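Local coordinates for uncharacterized protein (Bacteroides vulgatus, PDB 4QB7) that is probably a component of the fimbrial tip, part of the surface filaments through which the bacterium adheres and builds biofilms, at residues I14-Y19 with F40-Y45; R82-P85 with K90-F93; T146-Q151 with G158-K163; T186-T191 with L329-N334. All coordinates share one frame; numbering follows the deposited sequence.

Contact 1 (I14-Y19 with F40-Y45); sequences IGLDVY and FGIFAY
The hydrophobic interior of a transthyretin-like beta domain is where Leu16 and Val18, on strand 15-18, meet Phe40 and Ile42 on strand 40-45. The two strands belong to one mixed sheet but are not paired with each other: their short axes come within 11.2 Å at an angle of 126°, so the contact spans the interior and is made by side chains. Leu16 and Ile42 reach toward each other tip to tip. Both methyls of the leucine fork close on the end of the isoleucine, with Leu16 CD1 3.8 Å and Leu16 CD2 3.9 Å from Ile42 CD1. Val18 and Phe40 instead pass alongside each other in opposite directions. The aromatic CG sits between the backbone N and the carbonyl carbon (chi1 60°), which places the ring beside Val18 and brings its far end close to Leu16, where Leu16 CD1 lies 4.5 Å from Phe40 CZ. Phe40 is an aromatic meeting point, since Trp76, Phe162 and Phe164 all stack with it edge-to-face. Residues 14-19 fall within a predicted propeptide. In related fimbrillins, proteolytic removal of an N-terminal strand is thought to open a groove for a donor strand from another subunit; strand 15-18, bonded through its backbone to Val160 and Phe162, may be such a removable strand here. On Val18 the touching branch is CG2, whose nearest ring atom is Phe40 CE1 at 3.3 Å.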
# COMPACT_ATOMS: atom_id res chain seq x y z
N ILE A 14 23.93 -14.63 -14.82
CA ILE A 14 23.16 -13.45 -14.50
C ILE A 14 23.12 -13.28 -13.00
O ILE A 14 22.67 -14.18 -12.29
CB ILE A 14 21.75 -13.52 -15.15
CG1 ILE A 14 21.90 -13.60 -16.69
CG2 ILE A 14 20.85 -12.33 -14.72
CD1 ILE A 14 20.77 -14.06 -17.41
N GLY A 15 23.65 -12.16 -12.55
CA GLY A 15 23.68 -11.80 -11.14
C GLY A 15 22.47 -10.96 -10.80
O GLY A 15 21.90 -10.29 -11.68
N LEU A 16 22.06 -11.02 -9.52
CA LEU A 16 20.92 -10.24 -9.05
C LEU A 16 21.33 -9.33 -7.94
O LEU A 16 22.13 -9.72 -7.09
CB LEU A 16 19.73 -11.11 -8.55
CG LEU A 16 19.20 -12.22 -9.43
CD1 LEU A 16 18.07 -12.91 -8.74
CD2 LEU A 16 18.75 -11.69 -10.78
N ASP A 17 20.72 -8.16 -7.89
CA ASP A 17 20.90 -7.19 -6.83
C ASP A 17 19.62 -6.41 -6.67
O ASP A 17 18.89 -6.24 -7.64
CB ASP A 17 22.09 -6.26 -7.14
CG ASP A 17 22.42 -5.27 -6.03
OD1 ASP A 17 22.29 -5.64 -4.83
OD2 ASP A 17 22.82 -4.13 -6.37
N VAL A 18 19.33 -5.98 -5.46
CA VAL A 18 18.16 -5.17 -5.14
C VAL A 18 18.69 -3.92 -4.47
O VAL A 18 19.49 -4.01 -3.53
CB VAL A 18 17.09 -5.91 -4.30
CG1 VAL A 18 15.90 -5.00 -4.00
CG2 VAL A 18 16.63 -7.17 -5.01
N TYR A 19 18.33 -2.77 -5.03
CA TYR A 19 18.77 -1.46 -4.59
C TYR A 19 18.17 -1.17 -3.23
O TYR A 19 17.00 -1.46 -2.99
CB TYR A 19 18.37 -0.41 -5.63
CG TYR A 19 18.52 1.03 -5.20
CD1 TYR A 19 17.50 1.66 -4.50
CD2 TYR A 19 19.62 1.78 -5.58
CE1 TYR A 19 17.61 3.00 -4.11
CE2 TYR A 19 19.73 3.13 -5.22
CZ TYR A 19 18.72 3.73 -4.49
OH TYR A 19 18.82 5.05 -4.11
N PHE A 40 11.28 -12.07 -4.27
CA PHE A 40 10.52 -11.46 -5.36
C PHE A 40 10.48 -12.38 -6.58
O PHE A 40 11.15 -13.41 -6.59
CB PHE A 40 11.12 -10.07 -5.72
CG PHE A 40 12.56 -10.05 -6.18
CD1 PHE A 40 13.61 -10.02 -5.25
CD2 PHE A 40 12.88 -9.98 -7.53
CE1 PHE A 40 14.94 -9.97 -5.67
CE2 PHE A 40 14.21 -9.94 -7.95
CZ PHE A 40 15.23 -9.92 -7.01
N GLY A 41 9.66 -12.01 -7.57
CA GLY A 41 9.51 -12.74 -8.82
C GLY A 41 9.95 -11.93 -10.02
O GLY A 41 9.67 -10.73 -10.09
N ILE A 42 10.66 -12.57 -10.97
CA ILE A 42 11.20 -11.93 -12.16
C ILE A 42 10.55 -12.43 -13.44
O ILE A 42 10.34 -13.63 -13.59
CB ILE A 42 12.74 -12.17 -12.27
CG1 ILE A 42 13.48 -11.90 -10.95
CG2 ILE A 42 13.37 -11.38 -13.45
CD1 ILE A 42 14.94 -12.40 -10.91
N PHE A 43 10.30 -11.50 -14.37
CA PHE A 43 9.91 -11.72 -15.76
C PHE A 43 11.08 -11.30 -16.59
O PHE A 43 11.66 -10.25 -16.32
CB PHE A 43 8.67 -10.92 -16.15
CG PHE A 43 7.38 -11.30 -15.48
CD1 PHE A 43 6.99 -10.68 -14.29
CD2 PHE A 43 6.49 -12.17 -16.10
CE1 PHE A 43 5.75 -10.98 -13.70
CE2 PHE A 43 5.26 -12.48 -15.50
CZ PHE A 43 4.90 -11.88 -14.31
N ALA A 44 11.47 -12.10 -17.58
CA ALA A 44 12.57 -11.73 -18.47
C ALA A 44 12.22 -12.11 -19.90
O ALA A 44 11.78 -13.22 -20.18
CB ALA A 44 13.87 -12.38 -18.02
N TYR A 45 12.39 -11.14 -20.80
CA TYR A 45 12.06 -11.22 -22.22
C TYR A 45 13.32 -11.05 -23.06
O TYR A 45 13.92 -9.97 -23.10
CB TYR A 45 11.04 -10.12 -22.58
CG TYR A 45 9.72 -10.16 -21.85
CD1 TYR A 45 9.63 -9.84 -20.49
CD2 TYR A 45 8.53 -10.39 -22.53
CE1 TYR A 45 8.40 -9.84 -19.82
CE2 TYR A 45 7.30 -10.36 -21.88
CZ TYR A 45 7.25 -10.13 -20.52
OH TYR A 45 6.04 -10.13 -19.87

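Contact 2 (R82-P85 with K90-F93); sequences RFWP and KITF. With SO4 (sulfate ion), chain I.
Lys90 NZ is gripped by two acceptors: O4 of a sulfate, probably from the crystallisation liquor, at 2.8 Å, and the carbonyl oxygen of Ser49. Its extended chain carries the ammonium group away from residues 82-85, while the next residue, Ile91, turns the other way and makes the apolar contact. The delta methyl is the touching end: Ile91 CD1 lies 3.8 Å from Pro85 CD and 3.9 Å from Trp84 CE3, in the angle between the proline ring and the indole. Further along the strand the six-membered part of the indole approaches Phe93, with Trp84 CH2 4.0 Å from Phe93 CE1. Ile91 CG2 adds a neighbour from within the strand, 3.4 Å above one face of the Phe93 ring and offset toward its rim. At its polar end the indole is fixed by a hydrogen bond from Trp84 NE1 to Gly158 O. Replacing Trp84 by alanine is likely to leave that carbonyl without this donor and to open a gap beside Ile91 and Phe93. The loop 82-85 thus closes over one face of strand 90-97, which pairs antiparallel with strands 40-47 and 141-143, and Trp84 also reaches Val160 on strand 159-178.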
# COMPACT_ATOMS: atom_id res chain seq x y z
N ARG A 82 20.33 -19.38 -15.61
CA ARG A 82 20.27 -18.70 -16.88
C ARG A 82 21.55 -17.94 -17.07
O ARG A 82 22.16 -17.48 -16.10
CB ARG A 82 19.07 -17.74 -16.93
CG ARG A 82 17.70 -18.40 -16.94
CD ARG A 82 17.28 -18.92 -18.30
NE ARG A 82 15.90 -19.41 -18.25
CZ ARG A 82 15.56 -20.64 -17.86
NH1 ARG A 82 16.49 -21.53 -17.53
NH2 ARG A 82 14.28 -20.99 -17.81
N PHE A 83 21.94 -17.78 -18.34
CA PHE A 83 23.17 -17.12 -18.72
C PHE A 83 22.91 -16.00 -19.67
O PHE A 83 21.95 -16.06 -20.43
CB PHE A 83 24.09 -18.17 -19.39
CG PHE A 83 24.50 -19.29 -18.46
CD1 PHE A 83 23.67 -20.40 -18.26
CD2 PHE A 83 25.69 -19.22 -17.75
CE1 PHE A 83 24.02 -21.40 -17.36
CE2 PHE A 83 26.05 -20.24 -16.86
CZ PHE A 83 25.21 -21.32 -16.67
N TRP A 84 23.80 -14.99 -19.69
CA TRP A 84 23.69 -13.89 -20.65
C TRP A 84 23.90 -14.46 -22.04
O TRP A 84 24.67 -15.43 -22.18
CB TRP A 84 24.72 -12.79 -20.38
CG TRP A 84 24.48 -11.99 -19.13
CD1 TRP A 84 25.18 -12.07 -17.97
CD2 TRP A 84 23.47 -10.97 -18.93
NE1 TRP A 84 24.66 -11.19 -17.04
CE2 TRP A 84 23.61 -10.51 -17.60
CE3 TRP A 84 22.47 -10.41 -19.74
CZ2 TRP A 84 22.80 -9.49 -17.07
CZ3 TRP A 84 21.64 -9.44 -19.21
CH2 TRP A 84 21.83 -8.97 -17.90
N PRO A 85 23.28 -13.91 -23.10
CA PRO A 85 23.54 -14.46 -24.44
C PRO A 85 25.03 -14.34 -24.84
O PRO A 85 25.73 -13.44 -24.36
CB PRO A 85 22.64 -13.61 -25.34
CG PRO A 85 21.60 -13.05 -24.44
CD PRO A 85 22.31 -12.80 -23.16
N LYS A 90 19.49 -9.10 -26.41
CA LYS A 90 19.20 -8.30 -25.21
C LYS A 90 18.15 -8.99 -24.34
O LYS A 90 17.36 -9.80 -24.86
CB LYS A 90 18.72 -6.90 -25.63
CG LYS A 90 19.84 -6.06 -26.27
CD LYS A 90 19.39 -4.67 -26.73
CE LYS A 90 20.59 -3.99 -27.33
NZ LYS A 90 20.26 -2.75 -28.08
N ILE A 91 18.15 -8.70 -23.02
CA ILE A 91 17.14 -9.23 -22.09
C ILE A 91 16.51 -8.08 -21.31
O ILE A 91 17.22 -7.24 -20.76
CB ILE A 91 17.66 -10.35 -21.12
CG1 ILE A 91 18.38 -11.49 -21.89
CG2 ILE A 91 16.49 -10.93 -20.29
CD1 ILE A 91 19.26 -12.27 -20.96
N THR A 92 15.17 -8.04 -21.31
CA THR A 92 14.39 -7.04 -20.60
C THR A 92 13.77 -7.72 -19.38
O THR A 92 13.15 -8.78 -19.49
CB THR A 92 13.37 -6.36 -21.52
OG1 THR A 92 14.08 -5.44 -22.33
CG2 THR A 92 12.31 -5.57 -20.76
N PHE A 93 13.96 -7.08 -18.22
CA PHE A 93 13.48 -7.58 -16.95
C PHE A 93 12.38 -6.70 -16.39
O PHE A 93 12.31 -5.51 -16.68
CB PHE A 93 14.66 -7.67 -15.95
CG PHE A 93 15.79 -8.58 -16.39
CD1 PHE A 93 16.81 -8.11 -17.21
CD2 PHE A 93 15.82 -9.92 -16.00
CE1 PHE A 93 17.83 -8.96 -17.65
CE2 PHE A 93 16.85 -10.76 -16.43
CZ PHE A 93 17.86 -10.28 -17.23
S SO4 I . 18.09 0.03 -28.37
O1 SO4 I . 18.33 0.59 -27.03
O2 SO4 I . 16.96 0.71 -29.00
O3 SO4 I . 19.26 0.26 -29.20
O4 SO4 I . 17.82 -1.40 -28.23

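Contact 3 (T146-Q151 with G158-K163); sequences TAIQDQ and GTVQFK. With SO4 (sulfate ion), chain N; SO4 (sulfate ion), chain M.
A short 3-10 turn at Thr146-Ala147, closed by a backbone hydrogen bond from Gln149 N to Thr146 O (3.0 Å), brings Ile148 alongside strand 159-162, with its CA 6.5 Å from that of Val160. Ile148 carries the contact with both of its branches. Its CG1 lies between the backbone N and the carbonyl carbon (chi1 59°), which sends the longer branch toward Phe162 and leaves CG2 to face Val160. Accordingly, Ile148 CD1 touches the ring at Phe162 CD1, 3.7 Å away, and Ile148 CG2 packs at the same distance, 3.7 Å, from Val160 CG1. Each pair crosses at about a right angle. Val160 CG1 does double duty, for it also stands 3.6 Å above one face of the Phe162 ring, toward its rim. Trimming Ile148 to an alanine would probably open a gap against Phe162 and thin the packing on Val160 CG1. Polar groups at the margins hold sulfates, probably from the crystallisation liquor. At the start of the turn Thr146 N donates to O2 of one ion at 3.1 Å, a fairly straight bond (162°), and Thr146 OG1 donates to O4 of the same ion. Gln161 NE2 makes a weak bond to a second sulfate and another weak one to Asp17 OD2. Strand 159-178 pairs in parallel with strand 15-18 and antiparallel with strand 141-143, while the loop 146-151 is bonded to strand 90-97 through the backbones of Ile148 and Phe93.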
# COMPACT_ATOMS: atom_id res chain seq x y z
N THR A 146 13.49 1.52 -16.83
CA THR A 146 14.15 1.34 -18.13
C THR A 146 15.58 0.82 -17.99
O THR A 146 16.06 0.15 -18.90
CB THR A 146 14.08 2.63 -18.96
OG1 THR A 146 14.86 3.64 -18.33
CG2 THR A 146 12.65 3.15 -19.12
N ALA A 147 16.24 1.07 -16.86
CA ALA A 147 17.61 0.62 -16.62
C ALA A 147 17.72 -0.92 -16.47
O ALA A 147 18.83 -1.42 -16.41
CB ALA A 147 18.20 1.32 -15.41
N ILE A 148 16.59 -1.67 -16.44
CA ILE A 148 16.66 -3.13 -16.40
C ILE A 148 16.06 -3.70 -17.71
O ILE A 148 15.84 -4.90 -17.82
CB ILE A 148 16.11 -3.80 -15.13
CG1 ILE A 148 14.62 -3.47 -14.86
CG2 ILE A 148 17.01 -3.49 -13.95
CD1 ILE A 148 13.91 -4.48 -13.95
N GLN A 149 15.87 -2.83 -18.72
CA GLN A 149 15.43 -3.17 -20.07
C GLN A 149 16.62 -3.12 -21.01
O GLN A 149 17.56 -2.33 -20.80
CB GLN A 149 14.35 -2.21 -20.56
CG GLN A 149 13.19 -2.13 -19.61
CD GLN A 149 12.09 -1.22 -20.08
OE1 GLN A 149 12.20 -0.51 -21.09
NE2 GLN A 149 11.00 -1.21 -19.32
N ASP A 150 16.59 -3.97 -22.06
CA ASP A 150 17.66 -4.07 -23.08
C ASP A 150 19.03 -4.29 -22.45
O ASP A 150 20.00 -3.58 -22.75
CB ASP A 150 17.67 -2.83 -23.99
CG ASP A 150 16.47 -2.68 -24.88
OD1 ASP A 150 15.83 -3.72 -25.21
OD2 ASP A 150 16.17 -1.54 -25.27
N GLN A 151 19.11 -5.27 -21.55
CA GLN A 151 20.35 -5.58 -20.85
C GLN A 151 21.18 -6.62 -21.58
O GLN A 151 20.65 -7.56 -22.18
CB GLN A 151 20.06 -6.07 -19.42
CG GLN A 151 19.30 -5.04 -18.57
CD GLN A 151 20.17 -3.87 -18.19
OE1 GLN A 151 20.09 -2.78 -18.77
NE2 GLN A 151 21.03 -4.06 -17.20
N GLY A 158 27.20 -7.66 -15.56
CA GLY A 158 26.42 -8.90 -15.57
C GLY A 158 25.36 -8.99 -14.48
O GLY A 158 24.74 -10.06 -14.31
N THR A 159 25.13 -7.91 -13.73
CA THR A 159 24.17 -7.91 -12.62
C THR A 159 22.95 -7.06 -12.95
O THR A 159 23.07 -5.90 -13.37
CB THR A 159 24.83 -7.41 -11.32
OG1 THR A 159 25.90 -8.28 -11.01
CG2 THR A 159 23.88 -7.37 -10.13
N VAL A 160 21.76 -7.63 -12.69
CA VAL A 160 20.50 -6.93 -12.87
C VAL A 160 20.18 -6.28 -11.53
O VAL A 160 19.98 -6.99 -10.54
CB VAL A 160 19.35 -7.84 -13.41
CG1 VAL A 160 18.13 -7.02 -13.75
CG2 VAL A 160 19.81 -8.63 -14.63
N GLN A 161 20.20 -4.95 -11.47
CA GLN A 161 19.87 -4.27 -10.23
C GLN A 161 18.41 -3.82 -10.25
O GLN A 161 18.04 -2.90 -10.99
CB GLN A 161 20.78 -3.07 -9.95
CG GLN A 161 20.50 -2.52 -8.54
CD GLN A 161 21.08 -1.18 -8.24
OE1 GLN A 161 20.96 -0.23 -9.02
NE2 GLN A 161 21.64 -1.05 -7.05
N PHE A 162 17.59 -4.45 -9.39
CA PHE A 162 16.19 -4.11 -9.27
C PHE A 162 16.04 -2.97 -8.28
O PHE A 162 16.81 -2.85 -7.34
CB PHE A 162 15.36 -5.34 -8.85
CG PHE A 162 15.44 -6.48 -9.84
CD1 PHE A 162 14.61 -6.51 -10.96
CD2 PHE A 162 16.35 -7.53 -9.65
CE1 PHE A 162 14.71 -7.55 -11.89
CE2 PHE A 162 16.44 -8.57 -10.58
CZ PHE A 162 15.63 -8.57 -11.70
N LYS A 163 15.06 -2.11 -8.54
CA LYS A 163 14.70 -0.91 -7.81
C LYS A 163 13.19 -0.97 -7.71
O LYS A 163 12.51 -0.80 -8.71
CB LYS A 163 15.19 0.31 -8.62
CG LYS A 163 15.70 1.53 -7.88
CD LYS A 163 16.91 2.02 -8.69
CE LYS A 163 17.27 3.48 -8.55
NZ LYS A 163 18.62 3.75 -9.14
S SO4 N . 13.24 4.96 -15.29
O1 SO4 N . 12.85 5.29 -13.91
O2 SO4 N . 12.16 4.19 -15.89
O3 SO4 N . 13.41 6.19 -16.07
O4 SO4 N . 14.53 4.21 -15.27
S SO4 M . 23.81 1.94 -5.83
O1 SO4 M . 24.62 2.82 -4.99
O2 SO4 M . 23.18 2.71 -6.92
O3 SO4 M . 24.65 0.90 -6.41
O4 SO4 M . 22.77 1.33 -4.99

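Contact 4 (T186-T191 with L329-N334); sequences TKIFVT and LTIKMN. With SO4 (sulfate ion), chain K.
Strand 186-191 faces the end of strand 329-331 and the loop that follows it; the CA atoms of Ile188 and Ile331 are the closest across the two segments, 9.6 Å apart, and at this separation side chains alone bridge the gap. Ile188 uses both branches. Its CG2 faces Ile331, where the Ile188 CG2 to Ile331 CD1 distance is a loose 4.3 Å, and its longer branch runs past the side chain of Met333, so that Ile188 CD1 lies 3.9 Å from Met333 SE. Residue 333 is a selenomethionine, whose chain is bent at chi2 (-61°) and again at chi3 (-60°), folding the selenium back against the isoleucine. Beside it the loop is tied by its own polar ends: Lys332 NZ donates to Asn334 OD1 at 2.9 Å, in the carbonyl plane and on a lone pair. Asp179 OD1 accepts a hydrogen bond from the backbone N of Met333. The contact joins two sheets face to face in a beta-sandwich arrangement. Strand 186-196 belongs to an antiparallel sheet and is flanked by strands 286-296 and 250-251, whereas strand 323-331 lies in the large mixed sheet between strands 159-178 and 338-346.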
# COMPACT_ATOMS: atom_id res chain seq x y z
N THR A 186 -11.68 17.15 31.42
CA THR A 186 -12.32 16.66 30.21
C THR A 186 -11.29 15.97 29.33
O THR A 186 -10.14 16.47 29.19
CB THR A 186 -13.05 17.79 29.48
OG1 THR A 186 -14.13 18.22 30.31
CG2 THR A 186 -13.62 17.37 28.14
N LYS A 187 -11.68 14.79 28.77
CA LYS A 187 -10.82 14.02 27.86
C LYS A 187 -11.65 13.53 26.67
O LYS A 187 -12.88 13.47 26.76
CB LYS A 187 -10.13 12.86 28.62
CG LYS A 187 -9.19 13.38 29.73
CD LYS A 187 -8.34 12.37 30.41
CE LYS A 187 -7.50 12.99 31.50
NZ LYS A 187 -6.48 13.94 30.96
N ILE A 188 -11.00 13.29 25.53
CA ILE A 188 -11.66 12.77 24.33
C ILE A 188 -11.04 11.42 24.03
O ILE A 188 -9.80 11.30 23.99
CB ILE A 188 -11.61 13.69 23.06
CG1 ILE A 188 -12.20 15.05 23.31
CG2 ILE A 188 -12.33 13.02 21.84
CD1 ILE A 188 -12.03 15.95 22.12
N PHE A 189 -11.89 10.42 23.80
CA PHE A 189 -11.47 9.05 23.47
C PHE A 189 -12.09 8.59 22.15
O PHE A 189 -13.30 8.69 21.98
CB PHE A 189 -11.86 8.09 24.60
CG PHE A 189 -11.25 8.42 25.93
CD1 PHE A 189 -9.96 7.99 26.25
CD2 PHE A 189 -11.96 9.14 26.88
CE1 PHE A 189 -9.40 8.29 27.49
CE2 PHE A 189 -11.40 9.43 28.13
CZ PHE A 189 -10.14 8.98 28.44
N VAL A 190 -11.26 8.10 21.22
CA VAL A 190 -11.78 7.58 19.95
C VAL A 190 -11.99 6.07 20.15
O VAL A 190 -11.11 5.38 20.70
CB VAL A 190 -10.88 7.93 18.75
CG1 VAL A 190 -11.29 7.15 17.49
CG2 VAL A 190 -10.91 9.44 18.49
N THR A 191 -13.19 5.57 19.79
CA THR A 191 -13.58 4.18 20.03
C THR A 191 -13.87 3.40 18.74
O THR A 191 -13.97 2.17 18.77
CB THR A 191 -14.83 4.18 20.93
OG1 THR A 191 -15.84 4.95 20.28
CG2 THR A 191 -14.57 4.80 22.31
N LEU A 329 -7.11 15.07 11.96
CA LEU A 329 -8.50 15.48 12.26
C LEU A 329 -8.56 16.35 13.50
O LEU A 329 -8.10 15.94 14.57
CB LEU A 329 -9.38 14.24 12.52
CG LEU A 329 -9.93 13.41 11.38
CD1 LEU A 329 -8.84 12.98 10.38
CD2 LEU A 329 -10.62 12.22 11.95
N THR A 330 -9.13 17.57 13.34
CA THR A 330 -9.31 18.50 14.43
C THR A 330 -10.78 18.54 14.78
O THR A 330 -11.60 18.96 13.96
CB THR A 330 -8.73 19.90 14.11
OG1 THR A 330 -7.34 19.79 13.82
CG2 THR A 330 -8.90 20.88 15.27
N ILE A 331 -11.12 18.09 15.99
CA ILE A 331 -12.50 18.13 16.46
C ILE A 331 -12.74 19.52 17.04
O ILE A 331 -12.06 19.91 17.98
CB ILE A 331 -12.79 17.00 17.47
CG1 ILE A 331 -12.41 15.61 16.87
CG2 ILE A 331 -14.25 17.07 17.89
CD1 ILE A 331 -12.53 14.47 17.82
N LYS A 332 -13.65 20.30 16.41
CA LYS A 332 -14.01 21.65 16.84
C LYS A 332 -14.96 21.53 18.00
O LYS A 332 -16.03 20.95 17.85
CB LYS A 332 -14.63 22.46 15.70
CG LYS A 332 -13.62 23.16 14.81
CD LYS A 332 -14.28 24.32 14.03
CE LYS A 332 -14.43 25.60 14.83
NZ LYS A 332 -15.76 26.25 14.64
N MSE A 333 -14.56 22.03 19.18
CA MSE A 333 -15.35 21.94 20.41
C MSE A 333 -16.52 22.92 20.46
O MSE A 333 -17.43 22.67 21.22
CB MSE A 333 -14.45 22.14 21.63
CG MSE A 333 -13.33 21.08 21.74
SE MSE A 333 -14.01 19.25 21.91
CE MSE A 333 -14.98 19.42 23.45
N ASN A 334 -16.52 24.01 19.68
CA ASN A 334 -17.67 24.94 19.73
C ASN A 334 -18.68 24.68 18.61
O ASN A 334 -19.64 25.44 18.47
CB ASN A 334 -17.20 26.42 19.68
CG ASN A 334 -16.46 26.82 18.44
OD1 ASN A 334 -16.37 26.09 17.46
ND2 ASN A 334 -15.90 28.03 18.45
S SO4 K . -17.85 2.40 19.55
O1 SO4 K . -17.71 3.37 20.57
O2 SO4 K . -19.26 2.31 19.23
O3 SO4 K . -17.13 2.87 18.41
O4 SO4 K . -17.31 1.09 20.02

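How the contacts relate
Contacts 1, 2 and 3 form one cluster, their centres 8 to 10 Å apart, and share a continuous apolar interior. Backbone bonds join them: Tyr45 N to Thr92 O (2.8 Å) between contacts 1 and 2, Gln151 N to Ile91 O (2.8 Å) between 2 and 3, and Tyr19 N to Phe162 O (2.8 Å) between 1 and 3. Contact 4 lies on the opposite side of the chain's centre, with its own centre 50 to 59 Å from the others and its nearest atoms at least about 32 Å away. Strand 159-178 nevertheless connects the two ends, pairing with strand 15-18 in the cluster and with strand 323-331 of contact 4.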